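Local coordinates for protein SMG-7 (Caenorhabditis elegans, PDB 3ZHE) that acts in nonsense-mediated mRNA decay, pairing with SMG-5 in a heterodimer of 14-3-3-like, probably phosphopeptide-binding, domains, at residues B[288-292]-B[319-325]; B[343-348]-B[380-385]; B[29-33]-B[45-49]; B[22-26]-B[52-56]; B[183-188]-B[204-208]. One frame throughout, in Å; residues are numbered along the deposited sequence.

Contact 1 (B[288-292]-B[319-325]); sequences WCTAY and LALLLCA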
# COMPACT_ATOMS: atom_id res chain seq x y z
N TRP B 288 -16.06 -32.97 -23.76
CA TRP B 288 -16.22 -33.13 -22.32
C TRP B 288 -15.82 -34.52 -21.85
O TRP B 288 -15.02 -34.66 -20.92
CB TRP B 288 -17.68 -32.87 -21.95
CG TRP B 288 -17.90 -32.53 -20.52
CD1 TRP B 288 -18.15 -33.41 -19.50
CD2 TRP B 288 -17.92 -31.22 -19.94
NE1 TRP B 288 -18.31 -32.72 -18.32
CE2 TRP B 288 -18.17 -31.38 -18.57
CE3 TRP B 288 -17.73 -29.94 -20.46
CZ2 TRP B 288 -18.25 -30.29 -17.70
CZ3 TRP B 288 -17.81 -28.86 -19.59
CH2 TRP B 288 -18.07 -29.05 -18.23
N CYS B 289 -16.36 -35.55 -22.49
CA CYS B 289 -16.06 -36.93 -22.11
C CYS B 289 -14.60 -37.29 -22.33
O CYS B 289 -14.00 -37.97 -21.49
CB CYS B 289 -16.98 -37.91 -22.86
SG CYS B 289 -18.66 -37.99 -22.20
N THR B 290 -14.03 -36.85 -23.45
CA THR B 290 -12.61 -37.08 -23.70
C THR B 290 -11.76 -36.50 -22.56
O THR B 290 -10.88 -37.18 -22.00
CB THR B 290 -12.16 -36.47 -25.04
OG1 THR B 290 -12.80 -37.16 -26.12
CG2 THR B 290 -10.65 -36.58 -25.20
N ALA B 291 -12.04 -35.25 -22.23
CA ALA B 291 -11.37 -34.57 -21.12
C ALA B 291 -11.52 -35.33 -19.81
O ALA B 291 -10.56 -35.49 -19.06
CB ALA B 291 -11.88 -33.15 -20.98
N TYR B 292 -12.74 -35.80 -19.55
CA TYR B 292 -13.04 -36.56 -18.33
C TYR B 292 -12.17 -37.81 -18.25
O TYR B 292 -11.55 -38.08 -17.21
CB TYR B 292 -14.53 -36.94 -18.30
CG TYR B 292 -14.99 -37.59 -17.02
CD1 TYR B 292 -14.84 -36.95 -15.79
CD2 TYR B 292 -15.61 -38.84 -17.04
CE1 TYR B 292 -15.28 -37.54 -14.62
CE2 TYR B 292 -16.04 -39.44 -15.87
CZ TYR B 292 -15.88 -38.79 -14.66
OH TYR B 292 -16.31 -39.38 -13.50
N LEU B 319 -11.74 -31.34 -12.29
CA LEU B 319 -12.56 -32.54 -12.18
C LEU B 319 -13.95 -32.21 -11.63
O LEU B 319 -14.96 -32.68 -12.17
CB LEU B 319 -11.88 -33.56 -11.27
CG LEU B 319 -12.67 -34.84 -11.00
CD1 LEU B 319 -12.72 -35.70 -12.26
CD2 LEU B 319 -12.06 -35.62 -9.84
N ALA B 320 -14.00 -31.41 -10.57
CA ALA B 320 -15.26 -31.02 -9.96
C ALA B 320 -16.08 -30.17 -10.93
O ALA B 320 -17.31 -30.21 -10.91
CB ALA B 320 -15.01 -30.26 -8.67
N LEU B 321 -15.40 -29.41 -11.78
CA LEU B 321 -16.06 -28.64 -12.82
C LEU B 321 -16.67 -29.57 -13.87
O LEU B 321 -17.77 -29.33 -14.36
CB LEU B 321 -15.08 -27.67 -13.49
CG LEU B 321 -14.74 -26.39 -12.72
CD1 LEU B 321 -13.85 -25.49 -13.55
CD2 LEU B 321 -16.01 -25.66 -12.30
N LEU B 322 -15.93 -30.62 -14.20
CA LEU B 322 -16.41 -31.62 -15.15
C LEU B 322 -17.64 -32.35 -14.60
O LEU B 322 -18.51 -32.78 -15.36
CB LEU B 322 -15.31 -32.63 -15.49
CG LEU B 322 -14.17 -32.10 -16.36
CD1 LEU B 322 -13.12 -33.18 -16.59
CD2 LEU B 322 -14.71 -31.58 -17.68
N LEU B 323 -17.72 -32.45 -13.28
CA LEU B 323 -18.83 -33.12 -12.62
C LEU B 323 -20.09 -32.26 -12.56
O LEU B 323 -21.14 -32.72 -12.12
CB LEU B 323 -18.43 -33.57 -11.21
CG LEU B 323 -18.12 -35.06 -11.03
CD1 LEU B 323 -17.17 -35.56 -12.11
CD2 LEU B 323 -17.54 -35.31 -9.65
N CYS B 324 -19.97 -31.00 -12.99
CA CYS B 324 -21.10 -30.08 -12.98
C CYS B 324 -22.08 -30.37 -14.11
O CYS B 324 -23.17 -29.80 -14.16
CB CYS B 324 -20.62 -28.63 -13.07
SG CYS B 324 -19.81 -28.02 -11.58
N ALA B 325 -21.69 -31.27 -15.01
CA ALA B 325 -22.55 -31.67 -16.12
C ALA B 325 -22.71 -33.19 -16.17
O ALA B 325 -22.12 -33.84 -17.04
CB ALA B 325 -22.00 -31.14 -17.43

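Contact 2 (B[343-348]-B[380-385]); sequences ICEWLL and LAQKLV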
# COMPACT_ATOMS: atom_id res chain seq x y z
N ILE B 343 -9.81 -43.43 -7.13
CA ILE B 343 -9.68 -42.01 -6.81
C ILE B 343 -10.54 -41.64 -5.60
O ILE B 343 -10.09 -40.90 -4.72
CB ILE B 343 -10.04 -41.12 -8.02
CG1 ILE B 343 -9.04 -41.35 -9.16
CG2 ILE B 343 -10.06 -39.66 -7.63
CD1 ILE B 343 -9.26 -40.45 -10.37
N CYS B 344 -11.75 -42.18 -5.55
CA CYS B 344 -12.66 -41.95 -4.43
C CYS B 344 -12.09 -42.48 -3.11
O CYS B 344 -12.22 -41.83 -2.07
CB CYS B 344 -14.03 -42.58 -4.69
SG CYS B 344 -15.07 -41.66 -5.85
N GLU B 345 -11.47 -43.65 -3.17
CA GLU B 345 -10.81 -44.20 -1.99
C GLU B 345 -9.68 -43.27 -1.55
O GLU B 345 -9.51 -43.03 -0.36
CB GLU B 345 -10.23 -45.59 -2.28
CG GLU B 345 -9.56 -46.21 -1.06
CD GLU B 345 -8.31 -47.01 -1.41
OE1 GLU B 345 -7.96 -47.06 -2.60
OE2 GLU B 345 -7.69 -47.58 -0.49
N TRP B 346 -8.93 -42.77 -2.52
CA TRP B 346 -7.84 -41.84 -2.25
C TRP B 346 -8.35 -40.60 -1.53
O TRP B 346 -7.77 -40.16 -0.54
CB TRP B 346 -7.14 -41.43 -3.56
CG TRP B 346 -5.94 -40.55 -3.36
CD1 TRP B 346 -5.24 -40.37 -2.20
CD2 TRP B 346 -5.30 -39.73 -4.35
NE1 TRP B 346 -4.20 -39.49 -2.41
CE2 TRP B 346 -4.22 -39.09 -3.72
CE3 TRP B 346 -5.54 -39.48 -5.71
CZ2 TRP B 346 -3.37 -38.21 -4.39
CZ3 TRP B 346 -4.70 -38.61 -6.38
CH2 TRP B 346 -3.63 -37.99 -5.72
N LEU B 347 -9.44 -40.04 -2.05
CA LEU B 347 -10.03 -38.83 -1.48
C LEU B 347 -10.57 -39.07 -0.07
O LEU B 347 -10.43 -38.22 0.81
CB LEU B 347 -11.14 -38.31 -2.39
CG LEU B 347 -10.73 -37.79 -3.77
CD1 LEU B 347 -11.95 -37.45 -4.61
CD2 LEU B 347 -9.82 -36.58 -3.64
N LEU B 348 -11.18 -40.23 0.15
CA LEU B 348 -11.82 -40.52 1.43
C LEU B 348 -10.84 -40.65 2.60
O LEU B 348 -11.14 -40.23 3.72
CB LEU B 348 -12.69 -41.77 1.35
CG LEU B 348 -14.00 -41.63 0.58
CD1 LEU B 348 -14.90 -42.83 0.84
CD2 LEU B 348 -14.70 -40.34 0.95
N LEU B 380 -16.32 -33.83 -2.89
CA LEU B 380 -15.87 -34.21 -4.23
C LEU B 380 -16.07 -35.70 -4.47
O LEU B 380 -16.59 -36.12 -5.51
CB LEU B 380 -14.39 -33.84 -4.41
CG LEU B 380 -13.72 -34.25 -5.72
CD1 LEU B 380 -14.41 -33.60 -6.90
CD2 LEU B 380 -12.24 -33.90 -5.69
N ALA B 381 -15.65 -36.50 -3.49
CA ALA B 381 -15.81 -37.94 -3.55
C ALA B 381 -17.29 -38.31 -3.67
O ALA B 381 -17.66 -39.17 -4.47
CB ALA B 381 -15.20 -38.60 -2.32
N GLN B 382 -18.12 -37.64 -2.88
CA GLN B 382 -19.56 -37.88 -2.92
C GLN B 382 -20.15 -37.56 -4.29
O GLN B 382 -21.05 -38.26 -4.77
CB GLN B 382 -20.27 -37.08 -1.83
CG GLN B 382 -19.88 -37.49 -0.42
CD GLN B 382 -20.94 -37.14 0.60
OE1 GLN B 382 -21.82 -36.32 0.34
NE2 GLN B 382 -20.87 -37.77 1.76
N LYS B 383 -19.63 -36.52 -4.92
CA LYS B 383 -20.05 -36.12 -6.25
C LYS B 383 -19.69 -37.18 -7.30
O LYS B 383 -20.53 -37.56 -8.12
CB LYS B 383 -19.43 -34.77 -6.63
N LEU B 384 -18.45 -37.65 -7.25
CA LEU B 384 -17.99 -38.70 -8.16
C LEU B 384 -18.82 -39.97 -8.01
O LEU B 384 -19.27 -40.57 -8.99
CB LEU B 384 -16.51 -39.01 -7.91
CG LEU B 384 -15.49 -38.20 -8.71
CD1 LEU B 384 -14.11 -38.33 -8.07
CD2 LEU B 384 -15.45 -38.67 -10.15
N VAL B 385 -19.00 -40.38 -6.75
CA VAL B 385 -19.82 -41.54 -6.42
C VAL B 385 -21.23 -41.37 -6.96
O VAL B 385 -21.83 -42.33 -7.46
CB VAL B 385 -19.87 -41.77 -4.89
CG1 VAL B 385 -20.92 -42.80 -4.53
CG2 VAL B 385 -18.51 -42.20 -4.38

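Contact 3 (B[29-33]-B[45-49]); sequences LMKMF and FDVKF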
# COMPACT_ATOMS: atom_id res chain seq x y z
N LEU B 29 -18.44 14.29 -2.53
CA LEU B 29 -18.49 12.85 -2.30
C LEU B 29 -17.36 12.42 -1.37
O LEU B 29 -17.54 11.52 -0.55
CB LEU B 29 -18.43 12.07 -3.61
CG LEU B 29 -19.77 11.81 -4.30
CD1 LEU B 29 -19.60 10.85 -5.47
CD2 LEU B 29 -20.80 11.28 -3.31
N MET B 30 -16.21 13.06 -1.50
CA MET B 30 -15.09 12.81 -0.60
C MET B 30 -15.45 13.20 0.83
O MET B 30 -15.17 12.47 1.78
CB MET B 30 -13.85 13.59 -1.05
CG MET B 30 -13.15 13.00 -2.27
SD MET B 30 -11.87 14.10 -2.90
CE MET B 30 -10.96 12.98 -3.95
N LYS B 31 -16.08 14.37 0.96
CA LYS B 31 -16.51 14.85 2.27
C LYS B 31 -17.52 13.89 2.91
O LYS B 31 -17.44 13.60 4.10
CB LYS B 31 -17.12 16.25 2.16
CG LYS B 31 -17.61 16.81 3.48
CD LYS B 31 -18.20 18.20 3.32
CE LYS B 31 -18.73 18.71 4.65
NZ LYS B 31 -19.36 20.05 4.52
N MET B 32 -18.46 13.40 2.10
CA MET B 32 -19.45 12.44 2.58
C MET B 32 -18.80 11.09 2.91
O MET B 32 -19.30 10.35 3.76
CB MET B 32 -20.58 12.26 1.57
CG MET B 32 -21.37 13.54 1.29
SD MET B 32 -22.86 13.26 0.32
CE MET B 32 -23.81 12.23 1.42
N PHE B 33 -17.70 10.78 2.24
CA PHE B 33 -16.95 9.55 2.52
C PHE B 33 -16.30 9.64 3.89
O PHE B 33 -16.50 8.77 4.74
CB PHE B 33 -15.88 9.31 1.45
CG PHE B 33 -16.24 8.23 0.47
CD1 PHE B 33 -16.18 6.89 0.83
CD2 PHE B 33 -16.63 8.55 -0.82
CE1 PHE B 33 -16.51 5.90 -0.08
CE2 PHE B 33 -16.96 7.56 -1.74
CZ PHE B 33 -16.90 6.24 -1.37
N PHE B 45 -21.23 4.75 -2.98
CA PHE B 45 -20.83 6.08 -3.44
C PHE B 45 -19.53 6.03 -4.25
O PHE B 45 -19.19 6.99 -4.94
CB PHE B 45 -20.68 7.05 -2.26
CG PHE B 45 -21.98 7.65 -1.80
CD1 PHE B 45 -23.19 7.23 -2.33
CD2 PHE B 45 -21.99 8.65 -0.84
CE1 PHE B 45 -24.38 7.79 -1.91
CE2 PHE B 45 -23.18 9.22 -0.41
CZ PHE B 45 -24.38 8.79 -0.95
N ASP B 46 -18.81 4.92 -4.15
CA ASP B 46 -17.63 4.70 -4.98
C ASP B 46 -18.04 4.63 -6.45
O ASP B 46 -17.37 5.18 -7.32
CB ASP B 46 -16.91 3.42 -4.56
CG ASP B 46 -17.83 2.22 -4.53
OD1 ASP B 46 -19.04 2.40 -4.29
OD2 ASP B 46 -17.34 1.08 -4.74
N VAL B 47 -19.17 3.97 -6.70
CA VAL B 47 -19.73 3.86 -8.04
C VAL B 47 -20.15 5.23 -8.57
O VAL B 47 -19.94 5.53 -9.74
CB VAL B 47 -20.93 2.90 -8.08
CG1 VAL B 47 -21.68 3.02 -9.41
CG2 VAL B 47 -20.48 1.47 -7.85
N LYS B 48 -20.74 6.05 -7.70
CA LYS B 48 -21.16 7.39 -8.10
C LYS B 48 -19.95 8.26 -8.42
O LYS B 48 -19.95 9.03 -9.39
CB LYS B 48 -22.02 8.03 -7.01
CG LYS B 48 -23.26 7.22 -6.65
CD LYS B 48 -24.32 8.09 -5.99
CE LYS B 48 -25.65 7.35 -5.87
NZ LYS B 48 -26.75 8.26 -5.42
N PHE B 49 -18.91 8.12 -7.60
CA PHE B 49 -17.65 8.82 -7.78
C PHE B 49 -17.07 8.49 -9.15
O PHE B 49 -16.80 9.39 -9.96
CB PHE B 49 -16.67 8.38 -6.68
CG PHE B 49 -15.43 9.23 -6.59
CD1 PHE B 49 -14.32 8.95 -7.36
CD2 PHE B 49 -15.38 10.30 -5.70
CE1 PHE B 49 -13.18 9.73 -7.27
CE2 PHE B 49 -14.24 11.08 -5.60
CZ PHE B 49 -13.14 10.80 -6.38

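Contact 4 (B[22-26]-B[52-56]); sequences APQYL and KLKSM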
# COMPACT_ATOMS: atom_id res chain seq x y z
N ALA B 22 -18.66 19.00 -12.17
CA ALA B 22 -18.37 17.68 -11.60
C ALA B 22 -17.31 17.60 -10.49
O ALA B 22 -17.48 16.83 -9.55
CB ALA B 22 -18.07 16.68 -12.72
N PRO B 23 -16.20 18.37 -10.60
CA PRO B 23 -15.21 18.31 -9.51
C PRO B 23 -15.79 18.68 -8.15
O PRO B 23 -15.41 18.09 -7.13
CB PRO B 23 -14.17 19.35 -9.94
CG PRO B 23 -14.25 19.37 -11.41
CD PRO B 23 -15.70 19.16 -11.74
N GLN B 24 -16.70 19.65 -8.14
CA GLN B 24 -17.42 20.05 -6.94
C GLN B 24 -18.14 18.85 -6.33
O GLN B 24 -18.03 18.57 -5.13
CB GLN B 24 -18.43 21.15 -7.30
CG GLN B 24 -19.30 21.65 -6.17
CD GLN B 24 -20.21 22.79 -6.59
OE1 GLN B 24 -19.89 23.53 -7.52
NE2 GLN B 24 -21.35 22.93 -5.93
N TYR B 25 -18.84 18.12 -7.20
CA TYR B 25 -19.57 16.92 -6.81
C TYR B 25 -18.64 15.85 -6.25
O TYR B 25 -18.95 15.22 -5.24
CB TYR B 25 -20.33 16.37 -8.02
CG TYR B 25 -21.41 15.38 -7.68
CD1 TYR B 25 -21.13 14.04 -7.52
CD2 TYR B 25 -22.73 15.80 -7.52
CE1 TYR B 25 -22.13 13.13 -7.21
CE2 TYR B 25 -23.73 14.90 -7.22
CZ TYR B 25 -23.42 13.57 -7.06
OH TYR B 25 -24.42 12.67 -6.75
N LEU B 26 -17.50 15.66 -6.91
CA LEU B 26 -16.51 14.67 -6.48
C LEU B 26 -15.98 14.98 -5.09
O LEU B 26 -15.93 14.10 -4.22
CB LEU B 26 -15.35 14.60 -7.47
CG LEU B 26 -15.58 13.86 -8.79
CD1 LEU B 26 -14.31 13.85 -9.63
CD2 LEU B 26 -16.05 12.44 -8.51
N LYS B 52 -19.14 9.99 -12.04
CA LYS B 52 -18.86 11.39 -12.31
C LYS B 52 -17.52 11.56 -13.01
O LYS B 52 -17.39 12.34 -13.96
CB LYS B 52 -18.88 12.20 -11.01
CG LYS B 52 -20.27 12.62 -10.57
CD LYS B 52 -20.87 13.61 -11.55
CE LYS B 52 -22.25 14.06 -11.10
NZ LYS B 52 -22.87 14.98 -12.10
N LEU B 53 -16.52 10.82 -12.54
CA LEU B 53 -15.19 10.91 -13.12
C LEU B 53 -15.17 10.42 -14.58
O LEU B 53 -14.71 11.14 -15.47
CB LEU B 53 -14.19 10.12 -12.27
CG LEU B 53 -12.71 10.25 -12.62
CD1 LEU B 53 -11.88 10.35 -11.34
CD2 LEU B 53 -12.27 9.06 -13.44
N LYS B 54 -15.66 9.21 -14.80
CA LYS B 54 -15.77 8.63 -16.14
C LYS B 54 -16.59 9.53 -17.05
O LYS B 54 -16.28 9.69 -18.23
CB LYS B 54 -16.41 7.24 -16.07
CG LYS B 54 -16.71 6.59 -17.42
CD LYS B 54 -15.43 6.19 -18.14
CE LYS B 54 -15.74 5.43 -19.42
NZ LYS B 54 -14.50 5.06 -20.16
N SER B 55 -17.64 10.12 -16.48
CA SER B 55 -18.42 11.13 -17.19
C SER B 55 -17.51 12.22 -17.70
O SER B 55 -17.41 12.43 -18.91
CB SER B 55 -19.49 11.73 -16.28
OG SER B 55 -19.95 12.97 -16.78
N MET B 56 -16.84 12.91 -16.78
CA MET B 56 -15.90 13.98 -17.11
C MET B 56 -14.96 13.58 -18.24
O MET B 56 -14.88 14.27 -19.26
CB MET B 56 -15.08 14.37 -15.89
CG MET B 56 -15.70 15.45 -15.04
SD MET B 56 -14.69 15.86 -13.61
CE MET B 56 -13.10 16.10 -14.40

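Contact 5 (B[183-188]-B[204-208]); sequences SVYFHT and LTNIF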
# COMPACT_ATOMS: atom_id res chain seq x y z
N SER B 183 -8.59 -14.47 -22.84
CA SER B 183 -9.62 -13.46 -23.00
C SER B 183 -11.01 -14.09 -22.93
O SER B 183 -11.89 -13.60 -22.23
CB SER B 183 -9.45 -12.72 -24.33
OG SER B 183 -10.50 -11.79 -24.53
N VAL B 184 -11.19 -15.19 -23.66
CA VAL B 184 -12.44 -15.92 -23.65
C VAL B 184 -12.78 -16.39 -22.24
O VAL B 184 -13.91 -16.20 -21.77
CB VAL B 184 -12.40 -17.13 -24.61
CG1 VAL B 184 -13.59 -18.04 -24.37
CG2 VAL B 184 -12.36 -16.65 -26.05
N TYR B 185 -11.80 -16.99 -21.58
CA TYR B 185 -11.98 -17.45 -20.20
C TYR B 185 -12.43 -16.33 -19.26
O TYR B 185 -13.43 -16.47 -18.54
CB TYR B 185 -10.69 -18.10 -19.68
CG TYR B 185 -10.68 -18.29 -18.18
CD1 TYR B 185 -11.55 -19.19 -17.58
CD2 TYR B 185 -9.80 -17.58 -17.38
CE1 TYR B 185 -11.54 -19.37 -16.21
CE2 TYR B 185 -9.79 -17.75 -16.01
CZ TYR B 185 -10.66 -18.65 -15.43
OH TYR B 185 -10.66 -18.83 -14.07
N PHE B 186 -11.70 -15.22 -19.28
CA PHE B 186 -12.00 -14.07 -18.44
C PHE B 186 -13.39 -13.49 -18.72
O PHE B 186 -14.14 -13.20 -17.80
CB PHE B 186 -10.93 -12.99 -18.60
CG PHE B 186 -9.67 -13.27 -17.84
CD1 PHE B 186 -9.71 -13.70 -16.53
CD2 PHE B 186 -8.43 -13.10 -18.45
CE1 PHE B 186 -8.54 -13.95 -15.82
CE2 PHE B 186 -7.26 -13.35 -17.75
CZ PHE B 186 -7.32 -13.78 -16.44
N HIS B 187 -13.71 -13.30 -20.00
CA HIS B 187 -15.02 -12.78 -20.39
C HIS B 187 -16.14 -13.71 -19.91
O HIS B 187 -17.21 -13.26 -19.51
CB HIS B 187 -15.11 -12.58 -21.91
CG HIS B 187 -14.44 -11.33 -22.40
ND1 HIS B 187 -14.96 -10.07 -22.17
CD2 HIS B 187 -13.31 -11.14 -23.12
CE1 HIS B 187 -14.16 -9.16 -22.72
NE2 HIS B 187 -13.16 -9.79 -23.30
N THR B 188 -15.87 -15.01 -19.96
CA THR B 188 -16.83 -16.00 -19.48
C THR B 188 -17.05 -15.86 -17.97
O THR B 188 -18.19 -15.84 -17.50
CB THR B 188 -16.36 -17.44 -19.81
OG1 THR B 188 -16.22 -17.58 -21.23
CG2 THR B 188 -17.37 -18.46 -19.30
N LEU B 204 -17.47 -11.91 -25.85
CA LEU B 204 -17.32 -13.31 -26.21
C LEU B 204 -17.71 -13.52 -27.66
O LEU B 204 -16.95 -14.12 -28.43
CB LEU B 204 -18.18 -14.19 -25.30
CG LEU B 204 -17.67 -14.41 -23.88
CD1 LEU B 204 -18.76 -15.02 -23.02
CD2 LEU B 204 -16.45 -15.31 -23.90
N THR B 205 -18.87 -12.99 -28.03
CA THR B 205 -19.37 -13.14 -29.39
C THR B 205 -18.32 -12.61 -30.36
O THR B 205 -17.96 -13.29 -31.32
CB THR B 205 -20.69 -12.39 -29.60
OG1 THR B 205 -21.42 -12.33 -28.37
CG2 THR B 205 -21.54 -13.08 -30.66
N ASN B 206 -17.80 -11.42 -30.05
CA ASN B 206 -16.81 -10.78 -30.91
C ASN B 206 -15.62 -11.68 -31.17
O ASN B 206 -15.05 -11.67 -32.26
CB ASN B 206 -16.34 -9.46 -30.31
CG ASN B 206 -16.70 -8.26 -31.17
OD1 ASN B 206 -17.78 -8.20 -31.74
ND2 ASN B 206 -15.78 -7.31 -31.28
N ILE B 207 -15.24 -12.46 -30.16
CA ILE B 207 -14.11 -13.36 -30.32
C ILE B 207 -14.51 -14.55 -31.16
O ILE B 207 -13.79 -14.95 -32.08
CB ILE B 207 -13.57 -13.84 -28.96
CG1 ILE B 207 -13.16 -12.65 -28.10
CG2 ILE B 207 -12.39 -14.77 -29.16
CD1 ILE B 207 -12.01 -11.85 -28.68
N PHE B 208 -15.68 -15.11 -30.85
CA PHE B 208 -16.18 -16.29 -31.54
C PHE B 208 -16.23 -16.07 -33.05
O PHE B 208 -15.77 -16.91 -33.82
CB PHE B 208 -17.58 -16.67 -31.02
CG PHE B 208 -17.59 -17.14 -29.60
CD1 PHE B 208 -16.42 -17.57 -28.99
CD2 PHE B 208 -18.77 -17.15 -28.87
CE1 PHE B 208 -16.43 -18.01 -27.68
CE2 PHE B 208 -18.78 -17.58 -27.56
CZ PHE B 208 -17.61 -18.01 -26.96

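Contact 1 (B[288-292]-B[319-325])
W288 lays its indole against L322, whose CD2 sits over one ring face, 3.8 Å from the centroid of the five-membered ring, in a CH-pi contact. With CG anti to the backbone N (chi1 -160°), the indole is carried toward segment 319-325. A325 lies on the other side of the ring plane, its CB 3.9 Å from W288 CZ2. The ring edge carries the polar part: W288 NE1 donates to L322 O at 3.0 Å with an N-H...O angle of 144°. The oxygen, close to the indole plane, accepts the N-H on a lone pair in the carbonyl plane, so bond and face contact together probably set the ring's tilt. These groups join helix 277-304 to the following helix 313-322 in the all-helical Est1 DNA/RNA-binding region (TPR clan), where a type I turn spans L322 to A325. One turn further on, Y292 sets CE1 against two leucine methyls, 3.7 Å from L323 CD1 and 3.9 Å from L319 CD1. L322 CD1 packs 3.8 Å from Y292 CA, so L322 divides its methyls between the face of W288 and the backbone and ring edge of Y292. L263 and M264 of helix 257-270 also touch W288.

Contact 2 (B[343-348]-B[380-385])
L347 points its CB at A381, with 4.1 Å between the two CB atoms, and from there its branches run on toward L380. With CG anti to the carbonyl carbon (chi1 -66°), CD1 makes most of this residue's contacts: it lies 3.7 Å from L380 CD2, 4.0 Å from A381 N and 4.2 Å from L384 CD1. The other methyl, CD2, meets L380 CD2 more loosely. A381 is small enough to let the two nearly antiparallel helices come close, their axes 9.3 Å apart at 158° and C344 CA only 5.2 Å from A381 CA. Beside it C344 packs its SG 3.7 Å from L384 CB and about as far from V385 CG2, so the thiol packs here as an apolar group. On the outer side, L348 brings CD2 to 3.7 Å from A381 CB, and this edge of the interface is exposed. The inner side is closed by two more helices: L296 and L299 of helix 277-304 press on I343, while L316, A320 and L319 of helix 313-322 touch L347, L380 and L384 respectively. The pair 337-348 and 377-389 thus forms an outer layer on the C-terminal helical bundle.

Contact 3 (B[29-33]-B[45-49])
F49 N, hydrogen-bonded to F45 O at 2.9 Å in its own helix, is met across the interface by L29 CD1, which packs on the backbone between K48 and F49. The other methyl of L29, CD2, lies 3.8 Å from F45 CD2, and the leucine thereby crosses the F45 side chain at about a right angle. M32 approaches the same ring from beside it. A bend at chi3 (64°) turns its CE onto the ring edge, 3.6 Å from F45 CE2, while its SD stands 5.3 Å from the ring centroid in an oblique Met-aromatic contact. M30, on another face of the helix, does likewise to the second phenylalanine with an extended chain, its CE 3.9 Å from F49 CZ near the ring plane. F33 reaches past F45, bringing CE2 to 3.8 Å from F45 CB and the ring edge toward D46 N. The carboxylate of D46 turns elsewhere and forms a salt bridge with R44. These antiparallel helices, 22-35 and 45-63, belong to the N-terminal 14-3-3-like domain, where helix 68-92 covers F33 and F49 and helix 3-14 covers L29 and M32. M30 also packs on Q125 of the SMG-5 chain. L29, the phenylalanines and the two methionines make up most of the buried surface, so cohesion should come mainly from dispersion and the hydrophobic effect rather than from directional polar bonds.

Contact 4 (B[22-26]-B[52-56])
Helices 22-35 and 45-63 run antiparallel here, the short segments inclined at 161° with axes 10.0 Å apart and A22 CA 6.3 Å from K52 CA. The side chains of K52 and Y25 cross at about a right angle. A bend at chi2 (-67°) folds the lysine chain across the tyrosine, so that CG lies 3.5 Å from Y25 CD1 and CE rides over the middle of the ring face, 3.8 Å from the centroid. The ammonium follows on the same face: K52 NZ is 4.8 Å from the Y25 centroid, 15° off the ring normal, a cation-pi contact. Nearer its root the lysine also touches a leucine, K52 CB being 3.8 Å from L26 CD2. A second cluster forms at the start of helix 22-35, where A22 CB rests on the M56 chain, 3.5 Å from M56 CG, and M56 SD passes obliquely by the proline, 3.9 Å from P23 CD. L26 and M56 continue inward onto F81 and L77 of helix 68-92, as neighbours within the 14-3-3-like domain, whereas P23 packs outward on V84 of the SMG-5 chain. The lysine therefore contributes in two ways: its methylenes bury apolar surface on Y25 and L26, and its charge probably gains a modest electrostatic attraction from the pi face, while K52 and Y25 both stay partly exposed.

Contact 5 (B[183-188]-B[204-208])
Segments 183-188 and 204-208 lie in two successive helices that pack as an antiparallel pair, inclined at 154° with axes 10.1 Å apart and V184 CA 6.1 Å from L204 CA. Antiparallel helix pairs of this kind are consistent with the TPR-clan Est1 DNA/RNA-binding family, in whose range both segments lie. L204 is the main side chain on its helix. Its CD2 packs among H187, T188 and V184, 3.6 Å from H187 CB and 3.5 Å from T188 OG1, while CD1 lies against T188. Near this CD2 methyl lies V184 O, which accepts both T188 N, at 2.9 Å, and T188 OG1, at 2.7 Å. The two donors come from opposite faces of the carbonyl plane, the hydroxyl standing 39° out of it. T188 can fold back in this way because its OG1 is anti to its carbonyl carbon and beside its backbone N (chi1 -59°), and this leaves the hydroxyl oxygen turned toward the L204 methyls with its proton directed to the backbone. V184 serves two further partners with its separate branches, CG2 meeting I207 CG2 at 3.6 Å and CG1 approaching the F208 ring obliquely. P262 of helix 257-270 and L227 of helix 222-234 also touch V184, so later helices pack on this side of the pair. At the far end S183 OG, hydrogen-bonded to S175 OG, comes 4.4 Å from I207 CD1.

From the N terminus, helix 22-35 leads through a short helix into helix 45-63, and contact 3 closes that turn. Contact 4 pairs the start of helix 22-35 with the middle of helix 45-63, so contact 3 is nested inside its loop; F49 touches L26. Contact 5 comes next, closing a short loop between helices 180-191 and 200-209. In series after it, contact 1 closes the loop between helices 277-304 and 313-322, contact 2 the longer one between helices 337-348 and 377-389; they touch through Y292, A320 and L323 against L380, K383 and L384. Contacts 3 and 4 thus tie up the 14-3-3-like end, about 45 to 55 Å between centres from contacts 1 and 2.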